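Local structure of transmembrane protease (Mus musculus, 2E7V) at residues Val16-Thr19 / Glu20-Ser24; Ser24-His28 / Glu29-Leu33; Ala39-Thr42 / Asp43-Gly47; Arg63-Thr67 / Gly68-Asp72; Lys86-Lys89 / Thr90-Gln93. The protein is probably a membrane-anchored serine protease, represented here by its SEA domain, a probably extracellular module distinct from the catalytic unit. All coordinates share one frame; numbering follows the deposited sequence.

How the interactions relate
Interactions 1, 2 and 4 cluster at one end of the SEA domain, while interactions 3 and 5 lie toward the other; the centres of 1 and 5 are about 32 Å apart. Interactions 1 and 2 share Ser-24, their centres about 8 Å apart, and are joined by a probable hydrogen bond between Ala-21 O and Thr-27 OG1 (2.6 Å). Interaction 1 also meets the hairpin of interaction 4 through Tyr-18 N and Thr-67 O, 3.0 Å apart. Interactions 2 and 3 use the two ends of helix 28-46, centres about 21 Å apart. At its far end Phe-45 CZ packs on Ile-92 CG2 at 4.0 Å, linking interactions 3 and 5 across the two helices.

Interaction 1 of 5, residues Val16-Thr19 / Glu20-Ser24; sequences VEYT and EALNS
Tyr-18 and Leu-22 run past each other in opposite directions, the leucine lying over one face of the tyrosine ring. Leu-22 CB makes the CH-pi contact, 3.9 Å from the ring centroid and displaced toward the rim, where its closest carbon is Tyr-18 CE1 at 3.6 Å. One methyl, Leu-22 CD1, reaches back along the same side to Tyr-18 CD1 at 3.8 Å. The phenol is carried out over the following turn because Tyr-18 CG stands anti to the backbone N (chi1 -172°). Asn-23 crosses the tyrosine at about a right angle and comes to the edge of the ring, near its plane, with ring and amide planes turned 46° apart. There Tyr-18 OH donates to Asn-23 OD1; the modelled separation of 2.4 Å is very short, so its exact length is doubtful. Beneath these side chains the backbone folds into a 3-10 segment, residues 20-23, closed by Leu-22 N to Thr-19 O at 2.9 Å, with the donor lying well above the carbonyl plane, and by Asn-23 N to Glu-20 O at 2.7 Å. The turn leads from strand 16-17 toward helix 28-46. Val-69 of strand 68-78 packs against both Tyr-18 and Leu-22, and Glu-29 of the helix touches Leu-22, so the leucine is buried between hairpin and helix. The chemistry is thus divided: the aromatic face is given to aliphatic carbon, while the polar atoms of phenol and amide meet at the ring's edge.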
loop_
_atom_site.group_PDB
_atom_site.type_symbol
_atom_site.label_atom_id
_atom_site.label_comp_id
_atom_site.label_asym_id
_atom_site.label_seq_id
_atom_site.Cartn_x
_atom_site.Cartn_y
_atom_site.Cartn_z
ATOM N N VAL A 16 1.378 -0.857 -13.197
ATOM C CA VAL A 16 -0.014 -1.138 -13.545
ATOM C C VAL A 16 -0.585 0.050 -14.313
ATOM O O VAL A 16 -0.585 1.182 -13.825
ATOM C CB VAL A 16 -0.901 -1.375 -12.301
ATOM C CG1 VAL A 16 -2.315 -1.718 -12.738
ATOM C CG2 VAL A 16 -0.328 -2.477 -11.446
ATOM N N GLU A 17 -1.051 -0.202 -15.529
ATOM C CA GLU A 17 -1.633 0.868 -16.322
ATOM C C GLU A 17 -3.065 1.058 -15.859
ATOM O O GLU A 17 -3.758 0.087 -15.558
ATOM C CB GLU A 17 -1.619 0.511 -17.812
ATOM C CG GLU A 17 -2.287 1.555 -18.702
ATOM C CD GLU A 17 -2.243 1.190 -20.183
ATOM O OE1 GLU A 17 -2.918 1.867 -20.982
ATOM O OE2 GLU A 17 -1.530 0.230 -20.545
ATOM N N TYR A 18 -3.504 2.304 -15.782
ATOM C CA TYR A 18 -4.872 2.581 -15.378
ATOM C C TYR A 18 -5.764 2.319 -16.595
ATOM O O TYR A 18 -5.548 2.894 -17.655
ATOM C CB TYR A 18 -5.016 4.041 -14.934
ATOM C CG TYR A 18 -6.359 4.353 -14.324
ATOM C CD1 TYR A 18 -6.580 4.204 -12.949
ATOM C CD2 TYR A 18 -7.425 4.758 -15.120
ATOM C CE1 TYR A 18 -7.839 4.452 -12.390
ATOM C CE2 TYR A 18 -8.682 5.004 -14.572
ATOM C CZ TYR A 18 -8.884 4.851 -13.212
ATOM O OH TYR A 18 -10.134 5.097 -12.687
ATOM N N THR A 19 -6.749 1.442 -16.440
ATOM C CA THR A 19 -7.675 1.105 -17.526
ATOM C C THR A 19 -9.093 1.431 -17.057
ATOM O O THR A 19 -9.304 1.635 -15.868
ATOM C CB THR A 19 -7.582 -0.383 -17.867
ATOM O OG1 THR A 19 -7.835 -1.163 -16.686
ATOM C CG2 THR A 19 -6.193 -0.715 -18.399
ATOM N N GLU A 20 -10.063 1.471 -17.971
ATOM C CA GLU A 20 -11.439 1.806 -17.591
ATOM C C GLU A 20 -12.012 0.957 -16.467
ATOM O O GLU A 20 -12.731 1.463 -15.598
ATOM C CB GLU A 20 -12.368 1.726 -18.801
ATOM C CG GLU A 20 -12.229 2.910 -19.714
ATOM C CD GLU A 20 -12.508 4.205 -18.984
ATOM O OE1 GLU A 20 -13.698 4.540 -18.797
ATOM O OE2 GLU A 20 -11.534 4.878 -18.583
ATOM N N ALA A 21 -11.708 -0.332 -16.486
ATOM C CA ALA A 21 -12.199 -1.225 -15.452
ATOM C C ALA A 21 -11.887 -0.670 -14.069
ATOM O O ALA A 21 -12.607 -0.948 -13.116
ATOM C CB ALA A 21 -11.572 -2.609 -15.607
ATOM N N LEU A 22 -10.821 0.121 -13.955
ATOM C CA LEU A 22 -10.449 0.668 -12.652
ATOM C C LEU A 22 -11.328 1.819 -12.175
ATOM O O LEU A 22 -11.217 2.243 -11.026
ATOM C CB LEU A 22 -8.971 1.085 -12.643
ATOM C CG LEU A 22 -7.965 -0.059 -12.859
ATOM C CD1 LEU A 22 -6.571 0.420 -12.487
ATOM C CD2 LEU A 22 -8.355 -1.271 -12.006
ATOM N N ASN A 23 -12.215 2.303 -13.048
ATOM C CA ASN A 23 -13.129 3.398 -12.713
ATOM C C ASN A 23 -14.231 2.940 -11.768
ATOM O O ASN A 23 -14.846 3.745 -11.063
ATOM C CB ASN A 23 -13.819 3.934 -13.974
ATOM C CG ASN A 23 -12.973 4.913 -14.743
ATOM O OD1 ASN A 23 -11.859 5.243 -14.346
ATOM N ND2 ASN A 23 -13.505 5.393 -15.854
ATOM N N SER A 24 -14.495 1.641 -11.783
ATOM C CA SER A 24 -15.554 1.080 -10.970
ATOM C C SER A 24 -15.083 0.060 -9.953
ATOM O O SER A 24 -14.448 -0.930 -10.298
ATOM C CB SER A 24 -16.608 0.434 -11.865
ATOM O OG SER A 24 -17.515 -0.324 -11.089
#

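Interaction 2 of 5, residues Ser24-His28 / Glu29-Leu33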
loop_
_atom_site.group_PDB
_atom_site.type_symbol
_atom_site.label_atom_id
_atom_site.label_comp_id
_atom_site.label_asym_id
_atom_site.label_seq_id
_atom_site.Cartn_x
_atom_site.Cartn_y
_atom_site.Cartn_z
ATOM N N SER A 24 -14.495 1.641 -11.783
ATOM C CA SER A 24 -15.554 1.080 -10.970
ATOM C C SER A 24 -15.083 0.060 -9.953
ATOM O O SER A 24 -14.448 -0.930 -10.298
ATOM C CB SER A 24 -16.608 0.434 -11.865
ATOM O OG SER A 24 -17.515 -0.324 -11.089
ATOM N N PRO A 25 -15.396 0.298 -8.674
ATOM C CA PRO A 25 -15.020 -0.598 -7.579
ATOM C C PRO A 25 -15.640 -1.981 -7.754
ATOM O O PRO A 25 -15.200 -2.950 -7.144
ATOM C CB PRO A 25 -15.571 0.118 -6.349
ATOM C CG PRO A 25 -15.432 1.554 -6.717
ATOM C CD PRO A 25 -15.916 1.575 -8.154
ATOM N N ALA A 26 -16.661 -2.069 -8.601
ATOM C CA ALA A 26 -17.360 -3.331 -8.839
ATOM C C ALA A 26 -16.675 -4.323 -9.767
ATOM O O ALA A 26 -17.039 -5.497 -9.784
ATOM C CB ALA A 26 -18.762 -3.041 -9.375
ATOM N N THR A 27 -15.694 -3.869 -10.542
ATOM C CA THR A 27 -15.028 -4.756 -11.491
ATOM C C THR A 27 -14.035 -5.740 -10.902
ATOM O O THR A 27 -13.487 -5.540 -9.811
ATOM C CB THR A 27 -14.265 -3.970 -12.583
ATOM O OG1 THR A 27 -13.199 -3.227 -11.978
ATOM C CG2 THR A 27 -15.202 -3.021 -13.330
ATOM N N HIS A 28 -13.795 -6.804 -11.657
ATOM C CA HIS A 28 -12.833 -7.814 -11.260
ATOM C C HIS A 28 -11.452 -7.164 -11.149
ATOM O O HIS A 28 -10.716 -7.418 -10.196
ATOM C CB HIS A 28 -12.798 -8.932 -12.301
ATOM C CG HIS A 28 -11.658 -9.885 -12.127
ATOM N ND1 HIS A 28 -10.420 -9.675 -12.694
ATOM C CD2 HIS A 28 -11.577 -11.069 -11.473
ATOM C CE1 HIS A 28 -9.627 -10.692 -12.405
ATOM N NE2 HIS A 28 -10.305 -11.553 -11.666
ATOM N N GLU A 29 -11.102 -6.327 -12.125
ATOM C CA GLU A 29 -9.798 -5.654 -12.117
ATOM C C GLU A 29 -9.569 -4.807 -10.857
ATOM O O GLU A 29 -8.512 -4.881 -10.226
ATOM C CB GLU A 29 -9.645 -4.754 -13.346
ATOM C CG GLU A 29 -9.411 -5.487 -14.662
ATOM C CD GLU A 29 -10.698 -5.987 -15.305
ATOM O OE1 GLU A 29 -11.791 -5.641 -14.818
ATOM O OE2 GLU A 29 -10.610 -6.720 -16.313
ATOM N N TYR A 30 -10.553 -3.984 -10.511
ATOM C CA TYR A 30 -10.466 -3.126 -9.334
ATOM C C TYR A 30 -10.345 -3.955 -8.060
ATOM O O TYR A 30 -9.426 -3.763 -7.264
ATOM C CB TYR A 30 -11.710 -2.233 -9.252
ATOM C CG TYR A 30 -11.679 -1.160 -8.178
ATOM C CD1 TYR A 30 -11.721 -1.488 -6.821
ATOM C CD2 TYR A 30 -11.661 0.192 -8.524
ATOM C CE1 TYR A 30 -11.753 -0.495 -5.841
ATOM C CE2 TYR A 30 -11.691 1.185 -7.552
ATOM C CZ TYR A 30 -11.741 0.840 -6.215
ATOM O OH TYR A 30 -11.802 1.837 -5.258
ATOM N N ARG A 31 -11.264 -4.892 -7.875
ATOM C CA ARG A 31 -11.250 -5.715 -6.672
ATOM C C ARG A 31 -10.022 -6.610 -6.493
ATOM O O ARG A 31 -9.538 -6.757 -5.368
ATOM C CB ARG A 31 -12.542 -6.536 -6.586
ATOM C CG ARG A 31 -13.761 -5.653 -6.362
ATOM C CD ARG A 31 -15.069 -6.418 -6.270
ATOM N NE ARG A 31 -16.196 -5.494 -6.113
ATOM C CZ ARG A 31 -17.435 -5.857 -5.785
ATOM N NH1 ARG A 31 -17.723 -7.136 -5.572
ATOM N NH2 ARG A 31 -18.389 -4.942 -5.668
ATOM N N THR A 32 -9.508 -7.194 -7.574
ATOM C CA THR A 32 -8.341 -8.065 -7.461
ATOM C C THR A 32 -7.075 -7.254 -7.192
ATOM O O THR A 32 -6.203 -7.685 -6.431
ATOM C CB THR A 32 -8.145 -8.957 -8.722
ATOM O OG1 THR A 32 -7.863 -8.142 -9.860
ATOM C CG2 THR A 32 -9.396 -9.771 -8.991
ATOM N N LEU A 33 -6.975 -6.074 -7.799
ATOM C CA LEU A 33 -5.818 -5.222 -7.555
ATOM C C LEU A 33 -5.894 -4.681 -6.115
ATOM O O LEU A 33 -4.882 -4.625 -5.416
ATOM C CB LEU A 33 -5.768 -4.054 -8.545
ATOM C CG LEU A 33 -4.667 -3.038 -8.218
ATOM C CD1 LEU A 33 -3.319 -3.758 -8.209
ATOM C CD2 LEU A 33 -4.675 -1.888 -9.219
#
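Glu-29 leans back on Thr-27, its OE1 lying 3.7 Å from Thr-27 CB in the first turn of helix 28-46. Tyr-30 comes next: its N donates to Thr-27 OG1 at 3.1 Å, the N-cap bond, while the same hydroxyl also bonds to Ala-21 O. Its ring turns back under the type I turn of residues 24-27, and Pro-25 CA sits over the centre of one face, 3.4 Å from the centroid; Leu-62 of strand 54-65 also touches the tyrosine side chain. An alanine here would take away that aromatic face and is likely to leave Pro-25 without its support and open a gap beside Leu-62. Arg-31 is extended from CG to NE, and NE donates to Pro-25 O at 2.9 Å, in the guanidinium plane, while its N bonds to Thr-27 O. Thr-32 grips His-28 O twice, through N (2.9 Å) and OG1 (3.0 Å), from opposite faces of the carbonyl plane. Its CG2 lies over the centre of the His-28 ring, 3.5 Å from the centroid. Turn and helix are therefore tied by the cap, the two Arg-31 bonds and the Pro-25 CH-pi contact, while Thr-32 and His-28 brace the first helical turn itself.

Interaction 3 of 5, residues Ala39-Thr42 / Asp43-Gly47; sequences AMIT and DEFRG
The C-terminal turns of helix 28-46 bring Ile-41 against Phe-45 and Thr-42 against Arg-46, each pair one helical turn apart. Ile-41 and Phe-45 lie side by side and point the same way. The isoleucine offers its branch methyl, Ile-41 CG2, to the edge of the phenyl ring, in its plane, 3.4 Å from Phe-45 CE1. That methyl stands anti to its backbone nitrogen, while CG1 stands beside it (chi1 -70°). Ile-41 O also lies at the ring's edge, 3.1 Å from Phe-45 CD1, and accepts the backbone N of Phe-45. The pair belongs to the core of an alpha/beta sandwich, consistent with the ferredoxin-like fold of SEA domains, in which this helix makes the crossover from strand 4-14 to strand 54-65. Phe-54 stacks on Phe-45, Phe-77 meets it edge-to-face, and Ile-41 packs on Val-73 and Ile-107. Around the helix from this buried stripe, Thr-42 CG2 rests on Arg-46 CG at 4.0 Å. With OG1 beside its own backbone N (chi1 -61°), the threonine hydroxyl is turned back toward Glu-38 O, to which it bonds, and its methyl is left for the arginine. Arg-46 CG, likewise beside its own backbone N, comes within 3.1 Å of Thr-42 O, the carbonyl that also takes Arg-46 N; the chain then bends at its second torsion. Glu-44 CG passes 3.3 Å from Met-40 O; beyond it the chain bends, and the carboxylate forms a salt bridge with Arg-98. Asp-43 N closes its own turn on Ala-39 O at 2.9 Å.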
loop_
_atom_site.group_PDB
_atom_site.type_symbol
_atom_site.label_atom_id
_atom_site.label_comp_id
_atom_site.label_asym_id
_atom_site.label_seq_id
_atom_site.Cartn_x
_atom_site.Cartn_y
_atom_site.Cartn_z
ATOM N N ALA A 39 -3.453 -7.278 0.788
ATOM C CA ALA A 39 -2.736 -8.453 1.261
ATOM C C ALA A 39 -1.272 -8.120 1.509
ATOM O O ALA A 39 -0.681 -8.577 2.487
ATOM C CB ALA A 39 -2.838 -9.569 0.236
ATOM N N MET A 40 -0.692 -7.334 0.611
ATOM C CA MET A 40 0.706 -6.938 0.712
ATOM C C MET A 40 0.950 -6.120 1.969
ATOM O O MET A 40 1.881 -6.392 2.731
ATOM C CB MET A 40 1.129 -6.144 -0.533
ATOM C CG MET A 40 1.231 -7.008 -1.805
ATOM S SD MET A 40 1.779 -6.108 -3.263
ATOM C CE MET A 40 3.451 -5.717 -2.760
ATOM N N ILE A 41 0.119 -5.109 2.182
ATOM C CA ILE A 41 0.253 -4.254 3.356
ATOM C C ILE A 41 0.044 -5.081 4.624
ATOM O O ILE A 41 0.806 -4.951 5.594
ATOM C CB ILE A 41 -0.755 -3.076 3.298
ATOM C CG1 ILE A 41 -0.334 -2.103 2.192
ATOM C CG2 ILE A 41 -0.814 -2.354 4.643
ATOM C CD1 ILE A 41 -1.392 -1.051 1.859
ATOM N N THR A 42 -0.965 -5.945 4.611
ATOM C CA THR A 42 -1.256 -6.791 5.771
ATOM C C THR A 42 -0.061 -7.691 6.100
ATOM O O THR A 42 0.341 -7.794 7.260
ATOM C CB THR A 42 -2.512 -7.666 5.531
ATOM O OG1 THR A 42 -3.648 -6.815 5.301
ATOM C CG2 THR A 42 -2.798 -8.561 6.745
ATOM N N ASP A 43 0.504 -8.338 5.082
ATOM C CA ASP A 43 1.661 -9.213 5.283
ATOM C C ASP A 43 2.858 -8.451 5.881
ATOM O O ASP A 43 3.545 -8.965 6.762
ATOM C CB ASP A 43 2.098 -9.848 3.962
ATOM C CG ASP A 43 1.155 -10.942 3.490
ATOM O OD1 ASP A 43 1.208 -11.281 2.289
ATOM O OD2 ASP A 43 0.374 -11.473 4.310
ATOM N N GLU A 44 3.114 -7.239 5.399
ATOM C CA GLU A 44 4.240 -6.463 5.918
ATOM C C GLU A 44 4.089 -6.154 7.406
ATOM O O GLU A 44 5.025 -6.337 8.186
ATOM C CB GLU A 44 4.402 -5.146 5.152
ATOM C CG GLU A 44 4.873 -5.302 3.720
ATOM C CD GLU A 44 6.127 -6.144 3.602
ATOM O OE1 GLU A 44 7.032 -5.998 4.455
ATOM O OE2 GLU A 44 6.211 -6.948 2.647
ATOM N N PHE A 45 2.917 -5.681 7.812
ATOM C CA PHE A 45 2.739 -5.358 9.220
ATOM C C PHE A 45 2.724 -6.601 10.090
ATOM O O PHE A 45 3.193 -6.563 11.229
ATOM C CB PHE A 45 1.473 -4.537 9.438
ATOM C CG PHE A 45 1.585 -3.125 8.937
ATOM C CD1 PHE A 45 1.036 -2.757 7.713
ATOM C CD2 PHE A 45 2.258 -2.166 9.685
ATOM C CE1 PHE A 45 1.154 -1.455 7.244
ATOM C CE2 PHE A 45 2.382 -0.857 9.225
ATOM C CZ PHE A 45 1.827 -0.501 7.999
ATOM N N ARG A 46 2.190 -7.695 9.557
ATOM C CA ARG A 46 2.150 -8.953 10.297
ATOM C C ARG A 46 3.582 -9.387 10.582
ATOM O O ARG A 46 3.857 -10.048 11.585
ATOM C CB ARG A 46 1.428 -10.040 9.483
ATOM C CG ARG A 46 -0.090 -9.896 9.432
ATOM C CD ARG A 46 -0.709 -9.907 10.822
ATOM N NE ARG A 46 -2.139 -9.608 10.783
ATOM C CZ ARG A 46 -2.801 -8.984 11.755
ATOM N NH1 ARG A 46 -2.159 -8.589 12.849
ATOM N NH2 ARG A 46 -4.101 -8.746 11.632
ATOM N N GLY A 47 4.493 -9.009 9.690
ATOM C CA GLY A 47 5.896 -9.347 9.868
ATOM C C GLY A 47 6.710 -8.145 10.313
ATOM O O GLY A 47 7.817 -7.932 9.825
#

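Interaction 4 of 5, residues Arg63-Thr67 / Gly68-Asp72; sequences RKEGT and GVVAD
The Arg-63 guanidinium is bordered by acids along its edges: Asp-72 meets the side formed by NE and NH2, and Glu-65 meets NH1, all close to its plane, while Val-70 CG1 comes up obliquely, 3.4 Å from NH2. These residues decorate a beta hairpin whose strands 54-65 and 68-78 are joined by a type II' turn from Glu-65 to Gly-68. Gly-66 holds positive phi at the corner, where glycine is favoured. The Asp-72 grip is side-on and bidentate, with guanidinium and carboxylate planes 25° apart: Arg-63 NE donates to Asp-72 OD2 at 2.6 Å and Arg-63 NH2 to Asp-72 OD1 at 2.7 Å, both on the syn side of the carboxylate. The arginine chain reaches it by bending at its third torsion (chi3 -65°). Asp-72 OD1 has a further partner in the hydroxyl of Ser-10, on the neighbouring strand 4-14. Glu-65, extended beyond CG, returns along the strand to place OE1 3.3 Å from Arg-63 NH1, met on its anti side. The two acids thus flank one positive charge, which probably favours their ionised forms. Val-70 lies between these arms, its CG2 3.3 Å from Glu-65 OE2. On the other face of the sheet Lys-64 pairs with Val-69, and Val-69 packs on Tyr-18 and Leu-22. Beneath the salt bridges, Arg-63 and Val-70 form a hydrogen-bonded antiparallel pair, in which Arg-63 N points almost straight at Val-70 O, 2.6 Å away.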
loop_
_atom_site.group_PDB
_atom_site.type_symbol
_atom_site.label_atom_id
_atom_site.label_comp_id
_atom_site.label_asym_id
_atom_site.label_seq_id
_atom_site.Cartn_x
_atom_site.Cartn_y
_atom_site.Cartn_z
ATOM N N ARG A 63 -7.062 5.692 -7.928
ATOM C CA ARG A 63 -7.160 6.880 -8.739
ATOM C C ARG A 63 -6.170 6.820 -9.866
ATOM O O ARG A 63 -5.164 6.113 -9.805
ATOM C CB ARG A 63 -6.934 8.141 -7.881
ATOM C CG ARG A 63 -8.090 8.431 -6.939
ATOM C CD ARG A 63 -7.898 9.703 -6.112
ATOM N NE ARG A 63 -6.775 9.597 -5.185
ATOM C CZ ARG A 63 -5.536 10.002 -5.448
ATOM N NH1 ARG A 63 -5.245 10.551 -6.621
ATOM N NH2 ARG A 63 -4.586 9.863 -4.532
ATOM N N LYS A 64 -6.485 7.553 -10.916
ATOM C CA LYS A 64 -5.625 7.635 -12.073
ATOM C C LYS A 64 -4.809 8.918 -11.988
ATOM O O LYS A 64 -5.356 10.002 -11.800
ATOM C CB LYS A 64 -6.477 7.633 -13.343
ATOM C CG LYS A 64 -5.830 8.295 -14.546
ATOM C CD LYS A 64 -6.787 8.327 -15.734
ATOM C CE LYS A 64 -8.147 8.898 -15.338
ATOM N NZ LYS A 64 -8.020 10.184 -14.584
ATOM N N GLU A 65 -3.494 8.781 -12.089
ATOM C CA GLU A 65 -2.582 9.919 -12.085
ATOM C C GLU A 65 -1.691 9.675 -13.293
ATOM O O GLU A 65 -0.952 8.687 -13.337
ATOM C CB GLU A 65 -1.749 9.971 -10.799
ATOM C CG GLU A 65 -2.530 10.479 -9.592
ATOM C CD GLU A 65 -1.641 10.865 -8.420
ATOM O OE1 GLU A 65 -2.184 11.368 -7.414
ATOM O OE2 GLU A 65 -0.408 10.669 -8.500
ATOM N N GLY A 66 -1.768 10.568 -14.276
ATOM C CA GLY A 66 -0.998 10.377 -15.489
ATOM C C GLY A 66 -1.684 9.200 -16.156
ATOM O O GLY A 66 -2.886 9.253 -16.413
ATOM N N THR A 67 -0.936 8.137 -16.424
ATOM C CA THR A 67 -1.512 6.937 -17.023
ATOM C C THR A 67 -1.366 5.809 -16.014
ATOM O O THR A 67 -1.830 4.691 -16.244
ATOM C CB THR A 67 -0.788 6.529 -18.315
ATOM O OG1 THR A 67 0.604 6.317 -18.042
ATOM C CG2 THR A 67 -0.954 7.602 -19.374
ATOM N N GLY A 68 -0.709 6.122 -14.899
ATOM C CA GLY A 68 -0.499 5.150 -13.841
ATOM C C GLY A 68 -1.613 5.146 -12.811
ATOM O O GLY A 68 -2.590 5.885 -12.932
ATOM N N VAL A 69 -1.460 4.319 -11.782
ATOM C CA VAL A 69 -2.465 4.197 -10.736
ATOM C C VAL A 69 -1.959 4.584 -9.347
ATOM O O VAL A 69 -0.803 4.337 -8.999
ATOM C CB VAL A 69 -2.984 2.732 -10.658
ATOM C CG1 VAL A 69 -4.119 2.625 -9.634
ATOM C CG2 VAL A 69 -3.427 2.258 -12.041
ATOM N N VAL A 70 -2.835 5.203 -8.560
ATOM C CA VAL A 70 -2.513 5.569 -7.184
ATOM C C VAL A 70 -3.639 5.021 -6.330
ATOM O O VAL A 70 -4.811 5.155 -6.686
ATOM C CB VAL A 70 -2.439 7.086 -6.962
ATOM C CG1 VAL A 70 -2.427 7.377 -5.462
ATOM C CG2 VAL A 70 -1.190 7.643 -7.591
ATOM N N ALA A 71 -3.285 4.394 -5.215
ATOM C CA ALA A 71 -4.285 3.820 -4.329
ATOM C C ALA A 71 -4.353 4.573 -3.005
ATOM O O ALA A 71 -3.330 4.782 -2.349
ATOM C CB ALA A 71 -3.970 2.353 -4.081
ATOM N N ASP A 72 -5.546 5.023 -2.635
ATOM C CA ASP A 72 -5.702 5.696 -1.353
ATOM C C ASP A 72 -6.036 4.558 -0.395
ATOM O O ASP A 72 -7.032 3.851 -0.567
ATOM C CB ASP A 72 -6.815 6.738 -1.395
ATOM C CG ASP A 72 -6.533 7.846 -2.399
ATOM O OD1 ASP A 72 -5.352 8.229 -2.564
ATOM O OD2 ASP A 72 -7.490 8.337 -3.017
#

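Interaction 5 of 5, residues Lys86-Lys89 / Thr90-Gln93; sequences KVMK and TRIQ
This is packing along a single helix, 85-96, where Met-88 and Ile-92 touch one turn apart on its buried side and Lys-89 and Gln-93 on its exposed side. Met-88 CG stands anti to the backbone N, and the chain then bends at the next two torsions, which carries the terminal methyl round to Arg-91. Its CG meets Ile-92 CD1 at 3.8 Å, and its terminal CE lies against the Arg-91 guanidinium, 3.6 Å from NH1. Arg-91 itself is bent at chi3, and its far end makes a salt bridge with Glu-53. Ile-92 sends CG1 close over Met-88 O, at 3.1 Å, while the same oxygen accepts its backbone N. Tyr-7 of strand 4-14 and Leu-50 pack on both Met-88 and Ile-92. A serine in place of Ile-92 would lack the CD1 arm and is likely to leave a gap beside Met-88 CG, with Tyr-7 and Leu-50 losing an apolar neighbour. On the outer side, Lys-89 extends beyond CG and crosses Gln-93, with CG 4.1 Å from the amide carbon CD. Thr-90 turns its hydroxyl back against the preceding turn (chi1 55°), and OG1 donates to Val-87 O at 2.6 Å. That carbonyl is gripped twice, since Arg-91 N reaches it in its plane at 3.3 Å. An apolar stripe spaced at i and i+4 with polar residues on the other side marks an amphipathic helix, here the second one laid on the sheet in a layout consistent with the ferredoxin-like fold of SEA domains.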
loop_
_atom_site.group_PDB
_atom_site.type_symbol
_atom_site.label_atom_id
_atom_site.label_comp_id
_atom_site.label_asym_id
_atom_site.label_seq_id
_atom_site.Cartn_x
_atom_site.Cartn_y
_atom_site.Cartn_z
ATOM N N LYS A 86 1.934 10.802 16.510
ATOM C CA LYS A 86 3.235 11.052 15.892
ATOM C C LYS A 86 4.126 9.825 16.088
ATOM O O LYS A 86 4.841 9.407 15.175
ATOM C CB LYS A 86 3.910 12.268 16.533
ATOM C CG LYS A 86 3.153 13.584 16.395
ATOM C CD LYS A 86 3.276 14.192 14.995
ATOM C CE LYS A 86 2.414 13.471 13.965
ATOM N NZ LYS A 86 0.968 13.530 14.329
ATOM N N VAL A 87 4.071 9.255 17.287
ATOM C CA VAL A 87 4.856 8.077 17.617
ATOM C C VAL A 87 4.455 6.902 16.735
ATOM O O VAL A 87 5.298 6.282 16.090
ATOM C CB VAL A 87 4.652 7.679 19.082
ATOM C CG1 VAL A 87 5.416 6.389 19.392
ATOM C CG2 VAL A 87 5.117 8.803 19.979
ATOM N N MET A 88 3.159 6.605 16.707
ATOM C CA MET A 88 2.658 5.499 15.896
ATOM C C MET A 88 3.079 5.696 14.443
ATOM O O MET A 88 3.434 4.745 13.747
ATOM C CB MET A 88 1.136 5.431 15.994
ATOM C CG MET A 88 0.502 4.278 15.238
ATOM S SD MET A 88 1.088 2.671 15.782
ATOM C CE MET A 88 0.981 2.842 17.577
ATOM N N LYS A 89 3.049 6.948 13.995
ATOM C CA LYS A 89 3.417 7.276 12.628
ATOM C C LYS A 89 4.847 6.887 12.276
ATOM O O LYS A 89 5.078 6.290 11.235
ATOM C CB LYS A 89 3.195 8.767 12.385
ATOM C CG LYS A 89 3.513 9.251 10.988
ATOM C CD LYS A 89 2.900 10.640 10.843
ATOM C CE LYS A 89 3.326 11.354 9.590
ATOM N NZ LYS A 89 2.724 12.724 9.593
ATOM N N THR A 90 5.803 7.226 13.137
ATOM C CA THR A 90 7.211 6.907 12.891
ATOM C C THR A 90 7.445 5.402 12.814
ATOM O O THR A 90 8.298 4.945 12.056
ATOM C CB THR A 90 8.130 7.511 13.994
ATOM O OG1 THR A 90 7.688 7.073 15.286
ATOM C CG2 THR A 90 8.078 9.032 13.941
ATOM N N ARG A 91 6.690 4.636 13.596
ATOM C CA ARG A 91 6.818 3.182 13.571
ATOM C C ARG A 91 6.255 2.669 12.251
ATOM O O ARG A 91 6.801 1.751 11.631
ATOM C CB ARG A 91 6.036 2.545 14.733
ATOM C CG ARG A 91 6.440 3.011 16.133
ATOM C CD ARG A 91 5.481 2.434 17.192
ATOM N NE ARG A 91 5.519 0.970 17.228
ATOM C CZ ARG A 91 4.665 0.210 17.911
ATOM N NH1 ARG A 91 3.689 0.766 18.620
ATOM N NH2 ARG A 91 4.789 -1.110 17.889
ATOM N N ILE A 92 5.154 3.272 11.822
ATOM C CA ILE A 92 4.508 2.865 10.580
ATOM C C ILE A 92 5.414 3.148 9.396
ATOM O O ILE A 92 5.572 2.310 8.503
ATOM C CB ILE A 92 3.147 3.595 10.390
ATOM C CG1 ILE A 92 2.150 3.105 11.442
ATOM C CG2 ILE A 92 2.606 3.338 8.973
ATOM C CD1 ILE A 92 0.813 3.859 11.456
ATOM N N GLN A 93 6.030 4.325 9.396
ATOM C CA GLN A 93 6.927 4.707 8.311
ATOM C C GLN A 93 8.080 3.721 8.118
ATOM O O GLN A 93 8.517 3.464 6.984
ATOM C CB GLN A 93 7.469 6.108 8.570
ATOM C CG GLN A 93 6.437 7.211 8.372
ATOM C CD GLN A 93 6.934 8.561 8.860
ATOM O OE1 GLN A 93 7.496 8.665 9.953
ATOM N NE2 GLN A 93 6.717 9.603 8.062
#